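Long-range contact in HTH-type dhaKLM operon transcriptional activator DhaS (Lactococcus lactis, PDB 2IU5), which activates transcription of the dhaKLM operon in complex with DhaQ once dihydroxyacetone is present, binding an inverted repeat that partially overlaps the promoter's -35 sequence: residues T14-A19 with L61-E66. The protein carries 1 engineered substitution. Numbering follows the deposited sequence.
Sequences TQKIIA and LSWIFE
Ala-19 and Ile-64 meet where the two helices come nearest, their CA atoms 6.6 Å apart. The methyl CB of Ala-19 lies 3.7 Å from CG1 of Ile-64 and 3.8 Å from CZ3 of Trp-63, which places it between an aliphatic branch and the edge of an aromatic ring. Both Ala-19 and Ile-64 are buried, and Phe-22, one turn further along helix 13-28, also touches Ile-64; this is the buried end of the contact.

Trp-63 bridges the rest of the gap between segment axes 10.7 Å apart at closest approach. Its CG stands anti to the backbone N (chi1 -173°), and the benzene ring of the indole reaches Gln-15, Lys-16 and Ala-19. CB of Gln-15 sits over one face, 4.0 Å from the centroid of the six-membered ring and 22° off its normal, a CH-pi contact displaced toward the rim near CH2 and CZ2. CG of Lys-16 instead approaches CH2 at the edge, in the ring plane, at 3.9 Å, and the two side chains cross at about a right angle.

This side is the more solvent-accessible one, by exposure and not by distance: Gln-15, Lys-16 and Trp-63 are all partly exposed. The amide end of Gln-15 turns away, and Lys-16 NZ donates a hydrogen bond to Met-8 O and forms a salt bridge with Glu-71 OE2. An alanine in place of Trp-63 would probably open a gap between the helices, leaving Gln-15 CB without its aromatic face and Phe-54 without its edge-to-face partner.

Segments 14-19 and 61-66 run at 106° between their N-to-C directions, so helices 13-28 and 57-73 meet almost crosswise here, joining the first helix of the TetR-type DNA-binding domain to the helix that follows its predicted helix-turn-helix, as in other TetR-family regulators.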
loop_
_atom_site.group_PDB
_atom_site.type_symbol
_atom_site.label_atom_id
_atom_site.label_comp_id
_atom_site.label_asym_id
_atom_site.label_seq_id
_atom_site.Cartn_x
_atom_site.Cartn_y
_atom_site.Cartn_z
ATOM N N THR A 14 4.568 -34.814 -5.985
ATOM C CA THR A 14 4.848 -35.062 -4.574
ATOM C C THR A 14 4.956 -33.758 -3.803
ATOM O O THR A 14 4.453 -33.649 -2.692
ATOM C CB THR A 14 6.130 -35.899 -4.386
ATOM O OG1 THR A 14 5.978 -37.154 -5.063
ATOM C CG2 THR A 14 6.388 -36.157 -2.904
ATOM N N GLN A 15 5.613 -32.768 -4.395
ATOM C CA GLN A 15 5.686 -31.450 -3.773
ATOM C C GLN A 15 4.311 -30.906 -3.440
ATOM O O GLN A 15 4.109 -30.340 -2.361
ATOM C CB GLN A 15 6.447 -30.443 -4.642
ATOM C CG GLN A 15 7.911 -30.813 -4.859
ATOM C CD GLN A 15 8.150 -31.633 -6.120
ATOM O OE1 GLN A 15 7.368 -32.514 -6.474
ATOM N NE2 GLN A 15 9.244 -31.347 -6.811
ATOM N N LYS A 16 3.364 -31.075 -4.368
ATOM C CA LYS A 16 2.025 -30.540 -4.162
ATOM C C LYS A 16 1.320 -31.238 -3.008
ATOM O O LYS A 16 0.582 -30.593 -2.253
ATOM C CB LYS A 16 1.202 -30.583 -5.462
ATOM C CG LYS A 16 1.628 -29.485 -6.404
ATOM C CD LYS A 16 0.812 -29.472 -7.692
ATOM C CE LYS A 16 0.381 -28.027 -7.942
ATOM N NZ LYS A 16 -0.740 -27.843 -8.912
ATOM N N ILE A 17 1.545 -32.543 -2.876
ATOM C CA ILE A 17 0.964 -33.313 -1.775
ATOM C C ILE A 17 1.534 -32.850 -0.435
ATOM O O ILE A 17 0.796 -32.642 0.541
ATOM C CB ILE A 17 1.172 -34.815 -2.009
ATOM C CG1 ILE A 17 0.403 -35.285 -3.241
ATOM C CG2 ILE A 17 0.772 -35.626 -0.773
ATOM C CD1 ILE A 17 0.788 -36.689 -3.622
ATOM N N ILE A 18 2.856 -32.680 -0.398
ATOM C CA ILE A 18 3.519 -32.225 0.826
ATOM C C ILE A 18 3.024 -30.819 1.184
ATOM O O ILE A 18 2.683 -30.541 2.326
ATOM C CB ILE A 18 5.041 -32.238 0.631
ATOM C CG1 ILE A 18 5.540 -33.680 0.499
ATOM C CG2 ILE A 18 5.722 -31.571 1.807
ATOM C CD1 ILE A 18 6.989 -33.730 0.003
ATOM N N ALA A 19 2.975 -29.920 0.207
ATOM C CA ALA A 19 2.480 -28.565 0.460
ATOM C C ALA A 19 1.034 -28.520 0.972
ATOM O O ALA A 19 0.686 -27.751 1.896
ATOM C CB ALA A 19 2.581 -27.731 -0.825
ATOM N N LEU A 61 7.768 -23.372 2.730
ATOM C CA LEU A 61 6.982 -22.122 2.667
ATOM C C LEU A 61 7.344 -21.329 1.426
ATOM O O LEU A 61 6.452 -20.872 0.700
ATOM C CB LEU A 61 7.229 -21.251 3.911
ATOM C CG LEU A 61 6.488 -21.594 5.200
ATOM C CD1 LEU A 61 6.961 -20.597 6.232
ATOM C CD2 LEU A 61 4.971 -21.438 4.946
ATOM N N SER A 62 8.637 -21.157 1.174
ATOM C CA SER A 62 9.091 -20.386 0.022
ATOM C C SER A 62 8.483 -20.979 -1.243
ATOM O O SER A 62 8.002 -20.256 -2.135
ATOM C CB SER A 62 10.614 -20.429 -0.049
ATOM O OG SER A 62 11.155 -19.630 0.988
ATOM N N TRP A 63 8.496 -22.305 -1.328
ATOM C CA TRP A 63 7.977 -22.991 -2.503
ATOM C C TRP A 63 6.477 -22.750 -2.637
ATOM O O TRP A 63 5.970 -22.478 -3.741
ATOM C CB TRP A 63 8.310 -24.505 -2.461
ATOM C CG TRP A 63 7.915 -25.151 -3.756
ATOM C CD1 TRP A 63 8.643 -25.174 -4.896
ATOM C CD2 TRP A 63 6.695 -25.843 -4.042
ATOM N NE1 TRP A 63 7.972 -25.838 -5.884
ATOM C CE2 TRP A 63 6.768 -26.260 -5.389
ATOM C CE3 TRP A 63 5.548 -26.154 -3.304
ATOM C CZ2 TRP A 63 5.748 -26.976 -6.013
ATOM C CZ3 TRP A 63 4.533 -26.863 -3.926
ATOM C CH2 TRP A 63 4.640 -27.265 -5.271
ATOM N N ILE A 64 5.757 -22.839 -1.523
ATOM C CA ILE A 64 4.318 -22.605 -1.548
ATOM C C ILE A 64 4.021 -21.199 -2.071
ATOM O O ILE A 64 3.139 -21.020 -2.911
ATOM C CB ILE A 64 3.736 -22.802 -0.151
ATOM C CG1 ILE A 64 3.622 -24.300 0.127
ATOM C CG2 ILE A 64 2.363 -22.168 -0.025
ATOM C CD1 ILE A 64 3.477 -24.583 1.632
ATOM N N PHE A 65 4.755 -20.208 -1.580
ATOM C CA PHE A 65 4.490 -18.823 -1.983
ATOM C C PHE A 65 4.730 -18.689 -3.488
ATOM O O PHE A 65 3.925 -18.090 -4.223
ATOM C CB PHE A 65 5.445 -17.879 -1.243
ATOM C CG PHE A 65 5.294 -17.871 0.259
ATOM C CD1 PHE A 65 4.099 -18.219 0.876
ATOM C CD2 PHE A 65 6.373 -17.510 1.043
ATOM C CE1 PHE A 65 4.001 -18.199 2.271
ATOM C CE2 PHE A 65 6.273 -17.491 2.417
ATOM C CZ PHE A 65 5.101 -17.834 3.021
ATOM N N GLU A 66 5.831 -19.242 -3.977
ATOM C CA GLU A 66 6.170 -19.057 -5.391
ATOM C C GLU A 66 5.184 -19.808 -6.278
ATOM O O GLU A 66 4.715 -19.288 -7.295
ATOM C CB GLU A 66 7.563 -19.593 -5.657
ATOM C CG GLU A 66 8.665 -18.758 -5.079
ATOM C CD GLU A 66 10.020 -19.415 -5.286
ATOM O OE1 GLU A 66 10.097 -20.660 -5.478
ATOM O OE2 GLU A 66 11.008 -18.669 -5.252
#